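Local atomic coordinates of Pap fimbrial major pilin protein (Escherichia coli, PDB entry 2UY6), a protein that polymerizes into the thick, right-handed helical rod of the P pilus, with which the bacterium colonizes the epithelium of specific host organs. Residues B[103-108]-B[112-117]; B[131-136]-B[156-161]. The protein carries 2 engineered substitutions. All blocks are in the same frame, centred on the assembly; numbering follows the deposited sequence.

Overall arrangement
Both contacts belong to the single pilin domain, an incomplete immunoglobulin-like sandwich. Contact 1 closes before contact 2 opens along the chain, and their centres lie about 7 Å apart, with contact 2 about 2 Å and contact 1 about 7 Å from the chain centre. Strands 101-106 and 130-139 are antiparallel neighbours in one sheet. They join the contacts directly through two probable hydrogen bonds: Gln106 N to Thr134 O at 2.8 Å, and Val136 N to Val104 O at 2.9 Å. Contact 1 ties this sheet to the loop that follows strand 101-106, while contact 2 spans the interior to strand 153-162, which pairs with a strand of another protein chain, consistent with that chain completing the fold.

Contact 1 (B[103-108]-B[112-117]); sequences IVVQGA and VVFDGS
Val112 N donates to Val105 O over 2.8 Å in a nearly straight bond, with an N-H...O angle of 167°. Here the chain, having left strand 101-106, comes back beside it. The reverse pairing does not close directly, because Val105 N and Val112 O stand 5.3 Å apart. A water bridges the two, accepting from Val105 N at 3.0 Å and lying within donating distance of Val112 O at 2.8 Å, its protons probably shared among several acceptors. The pair therefore resembles one antiparallel step that has been prised open on one side, with the backbone groups satisfied partly by solvent.

On the inner side, the two valines point the same way and lie side by side, Val105 CG1 meeting Val112 CG2 at 4.1 Å. The compact, branched side chains suit a place where two backbones run close together. In the immunoglobulin-like pilin fold the chain here leaves strand 101-106 and turns toward strand 117-118. Phe114 reaches back from there into the interior. Its ring presents an edge to Val105, whose CG2 lies in the ring plane 4.0 Å from CZ. With CG1 anti to the backbone N (chi1 -179°), Val105 divides its methyls between two partners: CG1 serves Val112 and CG2 serves the ring. One ring face receives Val112 CG1, 4.0 Å above the plane and displaced toward the rim, and Phe81 and Ile85 of strand 77-86 add further apolar cover to this large, flat side chain.

Beyond Phe114 the chain turns a corner at Gly116, whose positive phi suits a residue without a side chain. Ser117 OG spans this corner, donating to the syn side of Asp115 OD2 from 34° out of the carboxylate plane.

Contact 2 (B[131-136]-B[156-161]); sequences LHYTAV and ANFNLT
Leu131 CD1 lies 3.7 Å from CZ of Phe158, the methyl coming obliquely to the ring. A second, looser neighbour of the same ring is Tyr133, whose OH stands 4.3 Å from Phe158 CE1. These two approaches make up the whole contact, which buries only 85 Å². Long side chains are needed because the backbones are far apart: the nearest alpha carbons, those of Leu131 and Phe158, are separated by 11.6 Å. Phe158 bridges much of that gap by carrying its ring anti to the backbone N (chi1 -175°), which sends CZ deep into the interior. Leucine's branched end puts a methyl against the ring, and tyrosine has a ring long enough to extend across the remaining distance.

In the next shell Phe81 binds the aromatic group together. Tyr133 meets it edge-to-face, and the ring of Phe158 meets it with the planes about 55° apart. Leu79 touches both Tyr133 and Phe158, while Leu58 and Leu124 touch Leu131 and Ile56 packs on Phe158, against which another protein chain also brings an apolar side chain. The alternation of a beta strand turns His132 away from this apolar interior, and there its ND1 and NE2 are hydrogen-bonded to Asp55 and Glu128.

The arrangement is the core of a beta sandwich. Strand 130-139 lies between strands 52-59 and 101-106 in one sheet, whereas strand 153-162 pairs with strand 77-86 in the facing one. On its other side, segment 156-161 pairs in parallel with a strand of that other protein chain, consistent with donor-strand complementation by a periplasmic chaperone.

Contact 1 (B[103-108]-B[112-117])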
loop_
_atom_site.group_PDB
_atom_site.type_symbol
_atom_site.label_atom_id
_atom_site.label_comp_id
_atom_site.label_asym_id
_atom_site.label_seq_id
_atom_site.Cartn_x
_atom_site.Cartn_y
_atom_site.Cartn_z
ATOM N N ILE B 103 1.036 33.026 2.076
ATOM C CA ILE B 103 1.126 32.247 0.847
ATOM C C ILE B 103 -0.227 31.702 0.423
ATOM O O ILE B 103 -0.984 31.178 1.238
ATOM C CB ILE B 103 2.106 31.067 0.987
ATOM C CG1 ILE B 103 3.518 31.592 1.255
ATOM C CG2 ILE B 103 2.094 30.221 -0.296
ATOM C CD1 ILE B 103 4.557 30.502 1.411
ATOM N N VAL B 104 -0.510 31.832 -0.868
ATOM C CA VAL B 104 -1.759 31.379 -1.466
ATOM C C VAL B 104 -1.456 30.296 -2.511
ATOM O O VAL B 104 -0.543 30.448 -3.328
ATOM C CB VAL B 104 -2.487 32.582 -2.115
ATOM C CG1 VAL B 104 -3.449 32.116 -3.193
ATOM C CG2 VAL B 104 -3.235 33.355 -1.037
ATOM N N VAL B 105 -2.212 29.202 -2.478
ATOM C CA VAL B 105 -1.990 28.106 -3.417
ATOM C C VAL B 105 -3.235 27.770 -4.225
ATOM O O VAL B 105 -4.325 27.558 -3.673
ATOM C CB VAL B 105 -1.488 26.831 -2.689
ATOM C CG1 VAL B 105 -1.242 25.701 -3.700
ATOM C CG2 VAL B 105 -0.206 27.145 -1.938
ATOM N N GLN B 106 -3.046 27.725 -5.541
ATOM C CA GLN B 106 -4.108 27.441 -6.496
ATOM C C GLN B 106 -3.917 26.060 -7.130
ATOM O O GLN B 106 -2.831 25.722 -7.613
ATOM C CB GLN B 106 -4.117 28.530 -7.575
ATOM C CG GLN B 106 -5.319 28.505 -8.503
ATOM C CD GLN B 106 -5.386 29.732 -9.404
ATOM O OE1 GLN B 106 -5.393 30.874 -8.924
ATOM N NE2 GLN B 106 -5.441 29.503 -10.717
ATOM N N GLY B 107 -4.989 25.276 -7.130
ATOM C CA GLY B 107 -4.938 23.935 -7.679
ATOM C C GLY B 107 -5.374 23.827 -9.120
ATOM O O GLY B 107 -4.560 23.970 -10.028
ATOM N N ALA B 108 -6.652 23.557 -9.348
ATOM C CA ALA B 108 -7.139 23.447 -10.717
ATOM C C ALA B 108 -8.344 24.360 -10.871
ATOM O O ALA B 108 -9.472 23.897 -11.023
ATOM C CB ALA B 108 -7.519 22.011 -11.023
ATOM N N VAL B 112 -6.653 26.444 -2.601
ATOM C CA VAL B 112 -6.505 25.458 -1.548
ATOM C C VAL B 112 -6.799 26.157 -0.225
ATOM O O VAL B 112 -6.587 27.360 -0.094
ATOM C CB VAL B 112 -5.066 24.900 -1.510
ATOM C CG1 VAL B 112 -4.824 24.152 -0.208
ATOM C CG2 VAL B 112 -4.836 23.981 -2.697
ATOM N N VAL B 113 -7.314 25.412 0.740
ATOM C CA VAL B 113 -7.585 25.957 2.060
ATOM C C VAL B 113 -6.756 25.120 3.028
ATOM O O VAL B 113 -6.560 23.922 2.805
ATOM C CB VAL B 113 -9.082 25.865 2.419
ATOM C CG1 VAL B 113 -9.858 26.914 1.651
ATOM C CG2 VAL B 113 -9.615 24.490 2.082
ATOM N N PHE B 114 -6.260 25.742 4.092
ATOM C CA PHE B 114 -5.429 25.030 5.054
ATOM C C PHE B 114 -6.044 24.845 6.433
ATOM O O PHE B 114 -5.357 24.428 7.360
ATOM C CB PHE B 114 -4.086 25.737 5.221
ATOM C CG PHE B 114 -3.376 26.007 3.936
ATOM C CD1 PHE B 114 -3.710 27.106 3.160
ATOM C CD2 PHE B 114 -2.370 25.158 3.496
ATOM C CE1 PHE B 114 -3.045 27.358 1.958
ATOM C CE2 PHE B 114 -1.702 25.401 2.297
ATOM C CZ PHE B 114 -2.038 26.497 1.531
ATOM N N ASP B 115 -7.323 25.166 6.584
ATOM C CA ASP B 115 -7.979 25.013 7.879
ATOM C C ASP B 115 -8.374 23.557 8.060
ATOM O O ASP B 115 -9.109 23.203 8.984
ATOM C CB ASP B 115 -9.227 25.890 7.960
ATOM C CG ASP B 115 -10.235 25.577 6.869
ATOM O OD1 ASP B 115 -11.345 26.140 6.911
ATOM O OD2 ASP B 115 -9.922 24.774 5.964
ATOM N N GLY B 116 -7.870 22.709 7.174
ATOM C CA GLY B 116 -8.216 21.312 7.253
ATOM C C GLY B 116 -9.578 21.115 6.614
ATOM O O GLY B 116 -10.537 20.695 7.264
ATOM N N SER B 117 -9.671 21.466 5.337
ATOM C CA SER B 117 -10.899 21.285 4.579
ATOM C C SER B 117 -10.479 20.460 3.375
ATOM O O SER B 117 -9.359 20.590 2.880
ATOM C CB SER B 117 -11.500 22.628 4.150
ATOM O OG SER B 117 -12.129 23.275 5.247
HETATM O O HOH W 1 -4.855 29.298 -1.075
#

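Contact 2 (B[131-136]-B[156-161])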
loop_
_atom_site.group_PDB
_atom_site.type_symbol
_atom_site.label_atom_id
_atom_site.label_comp_id
_atom_site.label_asym_id
_atom_site.label_seq_id
_atom_site.Cartn_x
_atom_site.Cartn_y
_atom_site.Cartn_z
ATOM N N LEU B 131 0.657 16.174 -9.521
ATOM C CA LEU B 131 -0.455 17.070 -9.237
ATOM C C LEU B 131 0.167 18.456 -9.400
ATOM O O LEU B 131 1.256 18.715 -8.875
ATOM C CB LEU B 131 -0.960 16.866 -7.808
ATOM C CG LEU B 131 -1.548 15.483 -7.505
ATOM C CD1 LEU B 131 -1.561 15.236 -6.000
ATOM C CD2 LEU B 131 -2.943 15.384 -8.080
ATOM N N HIS B 132 -0.503 19.334 -10.141
ATOM C CA HIS B 132 0.022 20.676 -10.396
ATOM C C HIS B 132 -0.709 21.769 -9.625
ATOM O O HIS B 132 -1.937 21.829 -9.632
ATOM C CB HIS B 132 -0.061 21.005 -11.893
ATOM C CG HIS B 132 0.566 19.974 -12.787
ATOM N ND1 HIS B 132 1.931 19.837 -12.933
ATOM C CD2 HIS B 132 0.008 19.052 -13.610
ATOM C CE1 HIS B 132 2.187 18.881 -13.809
ATOM N NE2 HIS B 132 1.038 18.388 -14.235
ATOM N N TYR B 133 0.063 22.624 -8.961
ATOM C CA TYR B 133 -0.472 23.757 -8.206
ATOM C C TYR B 133 0.444 24.954 -8.465
ATOM O O TYR B 133 1.532 24.809 -9.026
ATOM C CB TYR B 133 -0.461 23.501 -6.692
ATOM C CG TYR B 133 -1.297 22.346 -6.189
ATOM C CD1 TYR B 133 -0.779 21.047 -6.128
ATOM C CD2 TYR B 133 -2.603 22.552 -5.756
ATOM C CE1 TYR B 133 -1.549 19.985 -5.647
ATOM C CE2 TYR B 133 -3.376 21.501 -5.278
ATOM C CZ TYR B 133 -2.846 20.224 -5.227
ATOM O OH TYR B 133 -3.630 19.197 -4.768
ATOM N N THR B 134 -0.002 26.137 -8.069
ATOM C CA THR B 134 0.820 27.335 -8.198
ATOM C C THR B 134 0.707 28.054 -6.869
ATOM O O THR B 134 -0.334 28.015 -6.216
ATOM C CB THR B 134 0.354 28.275 -9.324
ATOM O OG1 THR B 134 -1.073 28.287 -9.375
ATOM C CG2 THR B 134 0.925 27.839 -10.656
ATOM N N ALA B 135 1.790 28.691 -6.456
ATOM C CA ALA B 135 1.791 29.394 -5.190
ATOM C C ALA B 135 2.312 30.805 -5.365
ATOM O O ALA B 135 3.300 31.035 -6.070
ATOM C CB ALA B 135 2.642 28.636 -4.182
ATOM N N VAL B 136 1.640 31.745 -4.712
ATOM C CA VAL B 136 2.020 33.153 -4.767
ATOM C C VAL B 136 2.171 33.720 -3.364
ATOM O O VAL B 136 1.455 33.332 -2.439
ATOM C CB VAL B 136 0.956 34.007 -5.503
ATOM C CG1 VAL B 136 0.936 33.672 -6.988
ATOM C CG2 VAL B 136 -0.410 33.748 -4.895
ATOM N N ALA B 156 3.686 23.319 4.724
ATOM C CA ALA B 156 2.295 22.922 4.611
ATOM C C ALA B 156 2.226 21.399 4.646
ATOM O O ALA B 156 3.071 20.726 4.055
ATOM C CB ALA B 156 1.712 23.457 3.311
ATOM N N ASN B 157 1.242 20.847 5.352
ATOM C CA ASN B 157 1.105 19.389 5.405
ATOM C C ASN B 157 0.165 18.892 4.329
ATOM O O ASN B 157 -1.006 19.271 4.302
ATOM C CB ASN B 157 0.576 18.912 6.759
ATOM C CG ASN B 157 1.627 18.959 7.839
ATOM O OD1 ASN B 157 2.750 18.466 7.660
ATOM N ND2 ASN B 157 1.275 19.553 8.977
ATOM N N PHE B 158 0.694 18.057 3.441
ATOM C CA PHE B 158 -0.083 17.464 2.364
ATOM C C PHE B 158 -0.605 16.155 2.940
ATOM O O PHE B 158 0.138 15.182 3.069
ATOM C CB PHE B 158 0.818 17.190 1.159
ATOM C CG PHE B 158 0.084 16.683 -0.048
ATOM C CD1 PHE B 158 -0.941 17.428 -0.621
ATOM C CD2 PHE B 158 0.428 15.470 -0.624
ATOM C CE1 PHE B 158 -1.612 16.968 -1.758
ATOM C CE2 PHE B 158 -0.236 15.005 -1.760
ATOM C CZ PHE B 158 -1.257 15.756 -2.327
ATOM N N ASN B 159 -1.887 16.136 3.283
ATOM C CA ASN B 159 -2.491 14.961 3.899
ATOM C C ASN B 159 -3.330 14.065 2.988
ATOM O O ASN B 159 -4.301 14.510 2.371
ATOM C CB ASN B 159 -3.333 15.419 5.091
ATOM C CG ASN B 159 -2.715 16.615 5.815
ATOM O OD1 ASN B 159 -1.555 16.572 6.237
ATOM N ND2 ASN B 159 -3.491 17.693 5.955
ATOM N N LEU B 160 -2.939 12.795 2.915
ATOM C CA LEU B 160 -3.645 11.792 2.122
ATOM C C LEU B 160 -4.269 10.793 3.095
ATOM O O LEU B 160 -3.552 10.067 3.796
ATOM C CB LEU B 160 -2.674 11.061 1.191
ATOM C CG LEU B 160 -1.977 11.949 0.160
ATOM C CD1 LEU B 160 -1.075 11.112 -0.740
ATOM C CD2 LEU B 160 -3.038 12.675 -0.659
ATOM N N THR B 161 -5.597 10.765 3.152
ATOM C CA THR B 161 -6.290 9.865 4.059
ATOM C C THR B 161 -7.050 8.813 3.265
ATOM O O THR B 161 -8.050 9.111 2.615
ATOM C CB THR B 161 -7.271 10.632 4.966
ATOM O OG1 THR B 161 -6.562 11.645 5.689
ATOM C CG2 THR B 161 -7.927 9.691 5.957
#